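Type IV pilus secretin PilQ family protein (Vibrio cholerae, PDB 6W6M) probably forms the multimeric outer-membrane channel through which the type IV competence pilus passes during natural transformation. Local coordinates at residues Gln469-Pro472 against Leu476-Asp479; Thr508-Asn513 against Val518-Ile523. All blocks are in the same frame, centred on the assembly; numbering follows the deposited sequence.

Contact 1. Residues Gln469-Pro472 against Leu476-Asp479; sequences QITP and LVLD
Gln469 meets Val477 through the backbone: its O accepts a hydrogen bond from Val477 N at 3.0 Å. The same oxygen also draws in a CA-H...O contact from Leu476 CA at 3.4 Å, so one carbonyl engages two successive residues of the partner strand. The Gln469 side chain runs out fully extended, CG anti to the backbone N (chi1 178°), and its OE1 takes a weak hydrogen bond from Lys431 NZ. Ile470 follows on the other face of the sheet, in a non-hydrogen-bonded antiparallel pair with Leu476. These two side chains lie alongside one another and point the same way, with Ile470 CG1 resting 3.5 Å from Leu476 CD1. Thr471 then returns to the side of Gln469 and Val477. Its CG2 comes within 4.2 Å of Val477 CG2, the two side chains crossing at about a right angle. With OG1 set between the backbone N and the carbonyl carbon (chi1 78°), the hydroxyl is placed to hydrogen-bond Arg475 O across the turn, while Phe261 of a neighbouring subunit packs on the same residue. Paired at 159° between strand directions and linked by only four residues, Gln469-Thr471 and Leu476-Asp479 form the closing end of a beta hairpin within the secretin domain.

Contact 2. Residues Thr508-Asn513 against Val518-Ile523; sequences TQVLVN and VVLGGI
Val512 and Val518 approach on a slant, methyl against methyl, with Val512 CG2 packed 3.5 Å from Val518 CG1 and 4.0 Å from Val518 CG2. The single methyl of Val512 therefore faces both branches of its partner. This CG2 stands anti to the backbone N because a chi1 of 63° turns CG1 into the place between N and the carbonyl carbon, while Val518 places CG1 anti to its own carbonyl carbon. Further along, Val510 and Leu520 meet at about a right angle. Here the roles are reversed: Leu520 CD2 is the lone methyl, lying 3.7 Å from Val510 CG1 and 4.0 Å from Val510 CG2. The same CD2 also approaches Thr508 OG1, at 4.1 Å, a looser contact in which the leucine side chain passes the threonine at an angle. Every second residue of Thr508-Val512 thus sends its CB toward Val518 and Leu520. The strand axes stay 9.4 Å apart while running almost antiparallel (168°), a separation that is bridged by side chains and is too wide for direct backbone pairing. Two sheets consequently face each other through an apolar layer. Thr508, Val510 and Val512 bond through their backbones to strand 475-493, whereas Val518 and Leu520 do so to strand 549-568. Leu480 from the first sheet and Ile562, Val564 and Pro566 from the second widen the layer, and beyond it Gly522 and Ile523 join an antiparallel ladder with a neighbouring subunit.

In the fold
The two contacts show how one beta-rich domain uses different chemistry within a sheet and between sheets. Contact 1 joins adjacent strands near their turn and combines a main-chain hydrogen bond with side-chain packing; contact 2 joins strands of different sheets and rests on methyl packing. Both are largely buried, although Val477 and Ile470 in the first and Val518 in the second remain partly exposed. Their centres lie about 13 Å apart, and strands 475-493 and 496-513 connect them as sheet neighbours: Leu476 N and Leu478 N probably donate hydrogen bonds to Val512 O and Val510 O, respectively. Each contact also touches a neighbouring subunit of the 14-chain assembly.

Contact 1. Residues Gln469-Pro472 against Leu476-Asp479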
ATOM      1  N   GLN A 469     -21.697 -33.523 -33.325  1.00 74.67           N
ATOM      2  CA  GLN A 469     -22.611 -32.810 -34.212  1.00 74.67           C
ATOM      3  C   GLN A 469     -22.999 -33.725 -35.363  1.00 74.67           C
ATOM      4  O   GLN A 469     -22.127 -34.269 -36.038  1.00 74.67           O
ATOM      5  CB  GLN A 469     -21.976 -31.523 -34.748  1.00 74.67           C
ATOM      6  CG  GLN A 469     -22.861 -30.769 -35.714  1.00 74.67           C
ATOM      7  CD  GLN A 469     -22.236 -29.504 -36.264  1.00 74.67           C
ATOM      8  OE1 GLN A 469     -21.589 -28.750 -35.547  1.00 74.67           O
ATOM      9  NE2 GLN A 469     -22.436 -29.264 -37.547  1.00 74.67           N
ATOM     10  N   ILE A 470     -24.297 -33.882 -35.595  1.00 76.13           N
ATOM     11  CA  ILE A 470     -24.824 -34.767 -36.630  1.00 76.13           C
ATOM     12  C   ILE A 470     -25.085 -33.955 -37.892  1.00 76.13           C
ATOM     13  O   ILE A 470     -25.690 -32.881 -37.832  1.00 76.13           O
ATOM     14  CB  ILE A 470     -26.107 -35.468 -36.163  1.00 76.13           C
ATOM     15  CG1 ILE A 470     -25.813 -36.417 -35.016  1.00 76.13           C
ATOM     16  CG2 ILE A 470     -26.739 -36.224 -37.302  1.00 76.13           C
ATOM     17  CD1 ILE A 470     -27.038 -36.933 -34.346  1.00 76.13           C
ATOM     18  N   THR A 471     -24.641 -34.468 -39.031  1.00 84.22           N
ATOM     19  CA  THR A 471     -24.779 -33.842 -40.339  1.00 84.22           C
ATOM     20  C   THR A 471     -25.751 -34.631 -41.213  1.00 84.22           C
ATOM     21  O   THR A 471     -26.149 -35.746 -40.871  1.00 84.22           O
ATOM     22  CB  THR A 471     -23.406 -33.739 -41.007  1.00 84.22           C
ATOM     23  OG1 THR A 471     -23.035 -35.012 -41.537  1.00 84.22           O
ATOM     24  CG2 THR A 471     -22.365 -33.283 -40.012  1.00 84.22           C
ATOM     25  N   PRO A 472     -26.170 -34.076 -42.362  1.00 88.49           N
ATOM     26  CA  PRO A 472     -27.214 -34.758 -43.152  1.00 88.49           C
ATOM     27  C   PRO A 472     -26.807 -36.103 -43.726  1.00 88.49           C
ATOM     28  O   PRO A 472     -27.591 -37.055 -43.658  1.00 88.49           O
ATOM     29  CB  PRO A 472     -27.520 -33.746 -44.259  1.00 88.49           C
ATOM     30  CG  PRO A 472     -27.111 -32.461 -43.720  1.00 88.49           C
ATOM     31  CD  PRO A 472     -25.907 -32.731 -42.900  1.00 88.49           C
ATOM     32  N   LEU A 476     -20.621 -37.660 -38.558  1.00 75.24           N
ATOM     33  CA  LEU A 476     -20.428 -36.908 -37.329  1.00 75.24           C
ATOM     34  C   LEU A 476     -19.176 -36.049 -37.419  1.00 75.24           C
ATOM     35  O   LEU A 476     -18.168 -36.454 -38.001  1.00 75.24           O
ATOM     36  CB  LEU A 476     -20.290 -37.838 -36.122  1.00 75.24           C
ATOM     37  CG  LEU A 476     -21.449 -38.552 -35.432  1.00 75.24           C
ATOM     38  CD1 LEU A 476     -22.491 -37.571 -35.003  1.00 75.24           C
ATOM     39  CD2 LEU A 476     -22.041 -39.639 -36.287  1.00 75.24           C
ATOM     40  N   VAL A 477     -19.243 -34.866 -36.824  1.00 71.64           N
ATOM     41  CA  VAL A 477     -18.079 -34.018 -36.595  1.00 71.64           C
ATOM     42  C   VAL A 477     -17.852 -34.024 -35.091  1.00 71.64           C
ATOM     43  O   VAL A 477     -18.734 -33.627 -34.326  1.00 71.64           O
ATOM     44  CB  VAL A 477     -18.273 -32.591 -37.120  1.00 71.64           C
ATOM     45  CG1 VAL A 477     -17.091 -31.737 -36.746  1.00 71.64           C
ATOM     46  CG2 VAL A 477     -18.468 -32.589 -38.608  1.00 71.64           C
ATOM     47  N   LEU A 478     -16.681 -34.476 -34.653  1.00 69.35           N
ATOM     48  CA  LEU A 478     -16.390 -34.618 -33.232  1.00 69.35           C
ATOM     49  C   LEU A 478     -15.283 -33.668 -32.806  1.00 69.35           C
ATOM     50  O   LEU A 478     -14.213 -33.651 -33.423  1.00 69.35           O
ATOM     51  CB  LEU A 478     -15.992 -36.055 -32.904  1.00 69.35           C
ATOM     52  CG  LEU A 478     -17.018 -37.177 -33.073  1.00 69.35           C
ATOM     53  CD1 LEU A 478     -16.366 -38.506 -32.836  1.00 69.35           C
ATOM     54  CD2 LEU A 478     -18.192 -37.010 -32.152  1.00 69.35           C
ATOM     55  N   ASP A 479     -15.533 -32.899 -31.742  1.00 70.10           N
ATOM     56  CA  ASP A 479     -14.460 -32.152 -31.029  1.00 70.10           C
ATOM     57  C   ASP A 479     -13.974 -32.969 -29.827  1.00 70.10           C
ATOM     58  O   ASP A 479     -14.744 -33.110 -28.864  1.00 70.10           O
ATOM     59  CB  ASP A 479     -14.950 -30.777 -30.567  1.00 70.10           C
ATOM     60  CG  ASP A 479     -15.037 -29.752 -31.684  1.00 70.10           C
ATOM     61  OD1 ASP A 479     -14.375 -29.957 -32.720  1.00 70.10           O
ATOM     62  OD2 ASP A 479     -15.766 -28.757 -31.507  1.00 70.10           O
TER

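Contact 2. Residues Thr508-Asn513 against Val518-Ile523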
ATOM      1  N   THR A 508      -8.285 -33.078 -30.902  1.00 64.93           N
ATOM      2  CA  THR A 508      -8.477 -32.912 -32.338  1.00 64.93           C
ATOM      3  C   THR A 508      -9.913 -32.527 -32.653  1.00 64.93           C
ATOM      4  O   THR A 508     -10.774 -32.436 -31.774  1.00 64.93           O
ATOM      5  CB  THR A 508      -8.145 -34.193 -33.127  1.00 64.93           C
ATOM      6  OG1 THR A 508      -8.966 -35.283 -32.692  1.00 64.93           O
ATOM      7  CG2 THR A 508      -6.708 -34.564 -32.981  1.00 64.93           C
ATOM      8  N   GLN A 509     -10.154 -32.323 -33.943  1.00 72.12           N
ATOM      9  CA  GLN A 509     -11.488 -32.293 -34.524  1.00 72.12           C
ATOM     10  C   GLN A 509     -11.477 -33.209 -35.734  1.00 72.12           C
ATOM     11  O   GLN A 509     -10.628 -33.061 -36.609  1.00 72.12           O
ATOM     12  CB  GLN A 509     -11.891 -30.876 -34.920  1.00 72.12           C
ATOM     13  CG  GLN A 509     -13.315 -30.773 -35.392  1.00 72.12           C
ATOM     14  CD  GLN A 509     -13.745 -29.350 -35.617  1.00 72.12           C
ATOM     15  OE1 GLN A 509     -13.008 -28.415 -35.335  1.00 72.12           O
ATOM     16  NE2 GLN A 509     -14.943 -29.177 -36.129  1.00 72.12           N
ATOM     17  N   VAL A 510     -12.394 -34.171 -35.776  1.00 71.78           N
ATOM     18  CA  VAL A 510     -12.426 -35.137 -36.868  1.00 71.78           C
ATOM     19  C   VAL A 510     -13.841 -35.275 -37.412  1.00 71.78           C
ATOM     20  O   VAL A 510     -14.811 -34.795 -36.831  1.00 71.78           O
ATOM     21  CB  VAL A 510     -11.882 -36.522 -36.461  1.00 71.78           C
ATOM     22  CG1 VAL A 510     -10.416 -36.431 -36.098  1.00 71.78           C
ATOM     23  CG2 VAL A 510     -12.703 -37.117 -35.330  1.00 71.78           C
ATOM     24  N   LEU A 511     -13.936 -35.969 -38.544  1.00 71.61           N
ATOM     25  CA  LEU A 511     -15.171 -36.162 -39.298  1.00 71.61           C
ATOM     26  C   LEU A 511     -15.249 -37.634 -39.676  1.00 71.61           C
ATOM     27  O   LEU A 511     -14.416 -38.120 -40.441  1.00 71.61           O
ATOM     28  CB  LEU A 511     -15.214 -35.270 -40.541  1.00 30.00           C
ATOM     29  CG  LEU A 511     -16.105 -35.753 -41.689  1.00 30.00           C
ATOM     30  CD1 LEU A 511     -17.561 -35.803 -41.253  1.00 30.00           C
ATOM     31  CD2 LEU A 511     -15.937 -34.862 -42.911  1.00 30.00           C
ATOM     32  N   VAL A 512     -16.235 -38.346 -39.141  1.00 75.10           N
ATOM     33  CA  VAL A 512     -16.255 -39.803 -39.206  1.00 75.10           C
ATOM     34  C   VAL A 512     -17.661 -40.298 -39.529  1.00 75.10           C
ATOM     35  O   VAL A 512     -18.657 -39.714 -39.099  1.00 75.10           O
ATOM     36  CB  VAL A 512     -15.713 -40.398 -37.880  1.00 75.10           C
ATOM     37  CG1 VAL A 512     -16.599 -40.017 -36.729  1.00 75.10           C
ATOM     38  CG2 VAL A 512     -15.566 -41.898 -37.941  1.00 75.10           C
ATOM     39  N   ASN A 513     -17.739 -41.379 -40.306  1.00 79.91           N
ATOM     40  CA  ASN A 513     -19.023 -41.960 -40.679  1.00 79.91           C
ATOM     41  C   ASN A 513     -19.746 -42.496 -39.446  1.00 79.91           C
ATOM     42  O   ASN A 513     -19.177 -42.614 -38.364  1.00 79.91           O
ATOM     43  CB  ASN A 513     -18.838 -43.073 -41.701  1.00 79.91           C
ATOM     44  CG  ASN A 513     -18.302 -42.577 -43.016  1.00 79.91           C
ATOM     45  OD1 ASN A 513     -18.424 -41.405 -43.352  1.00 79.91           O
ATOM     46  ND2 ASN A 513     -17.709 -43.478 -43.780  1.00 79.91           N
ATOM     47  N   VAL A 518     -12.138 -44.979 -36.517  1.00 66.78           N
ATOM     48  CA  VAL A 518     -10.983 -44.326 -37.119  1.00 66.78           C
ATOM     49  C   VAL A 518      -9.882 -44.289 -36.074  1.00 66.78           C
ATOM     50  O   VAL A 518     -10.167 -44.284 -34.876  1.00 66.78           O
ATOM     51  CB  VAL A 518     -11.297 -42.901 -37.621  1.00 66.78           C
ATOM     52  CG1 VAL A 518     -12.306 -42.943 -38.724  1.00 66.78           C
ATOM     53  CG2 VAL A 518     -11.787 -42.028 -36.506  1.00 66.78           C
ATOM     54  N   VAL A 519      -8.633 -44.292 -36.518  1.00 64.23           N
ATOM     55  CA  VAL A 519      -7.513 -44.109 -35.604  1.00 64.23           C
ATOM     56  C   VAL A 519      -7.137 -42.632 -35.583  1.00 64.23           C
ATOM     57  O   VAL A 519      -6.885 -42.027 -36.625  1.00 64.23           O
ATOM     58  CB  VAL A 519      -6.323 -45.005 -35.985  1.00 64.23           C
ATOM     59  CG1 VAL A 519      -5.789 -44.646 -37.340  1.00 64.23           C
ATOM     60  CG2 VAL A 519      -5.235 -44.964 -34.927  1.00 64.23           C
ATOM     61  N   LEU A 520      -7.145 -42.040 -34.392  1.00 62.75           N
ATOM     62  CA  LEU A 520      -6.891 -40.614 -34.252  1.00 62.75           C
ATOM     63  C   LEU A 520      -5.404 -40.314 -34.285  1.00 62.75           C
ATOM     64  O   LEU A 520      -4.981 -39.296 -34.830  1.00 62.75           O
ATOM     65  CB  LEU A 520      -7.493 -40.094 -32.950  1.00 62.75           C
ATOM     66  CG  LEU A 520      -9.003 -40.120 -32.778  1.00 62.75           C
ATOM     67  CD1 LEU A 520      -9.358 -39.703 -31.376  1.00 62.75           C
ATOM     68  CD2 LEU A 520      -9.642 -39.204 -33.778  1.00 62.75           C
ATOM     69  N   GLY A 521      -4.600 -41.162 -33.659  1.00 58.29           N
ATOM     70  CA  GLY A 521      -3.169 -40.980 -33.645  1.00 58.29           C
ATOM     71  C   GLY A 521      -2.491 -42.127 -32.936  1.00 58.29           C
ATOM     72  O   GLY A 521      -3.135 -43.043 -32.418  1.00 58.29           O
ATOM     73  N   GLY A 522      -1.170 -42.061 -32.918  1.00 54.95           N
ATOM     74  CA  GLY A 522      -0.379 -43.067 -32.243  1.00 54.95           C
ATOM     75  C   GLY A 522       1.055 -42.618 -32.152  1.00 54.95           C
ATOM     76  O   GLY A 522       1.454 -41.620 -32.747  1.00 54.95           O
ATOM     77  N   ILE A 523       1.826 -43.373 -31.383  1.00 56.98           N
ATOM     78  CA  ILE A 523       3.257 -43.125 -31.245  1.00 56.98           C
ATOM     79  C   ILE A 523       3.984 -44.456 -31.316  1.00 56.98           C
ATOM     80  O   ILE A 523       3.567 -45.431 -30.689  1.00 56.98           O
ATOM     81  CB  ILE A 523       3.606 -42.379 -29.941  1.00 56.98           C
ATOM     82  CG1 ILE A 523       3.032 -40.971 -29.951  1.00 56.98           C
ATOM     83  CG2 ILE A 523       5.104 -42.281 -29.764  1.00 56.98           C
ATOM     84  CD1 ILE A 523       3.096 -40.272 -28.640  1.00 56.98           C
TER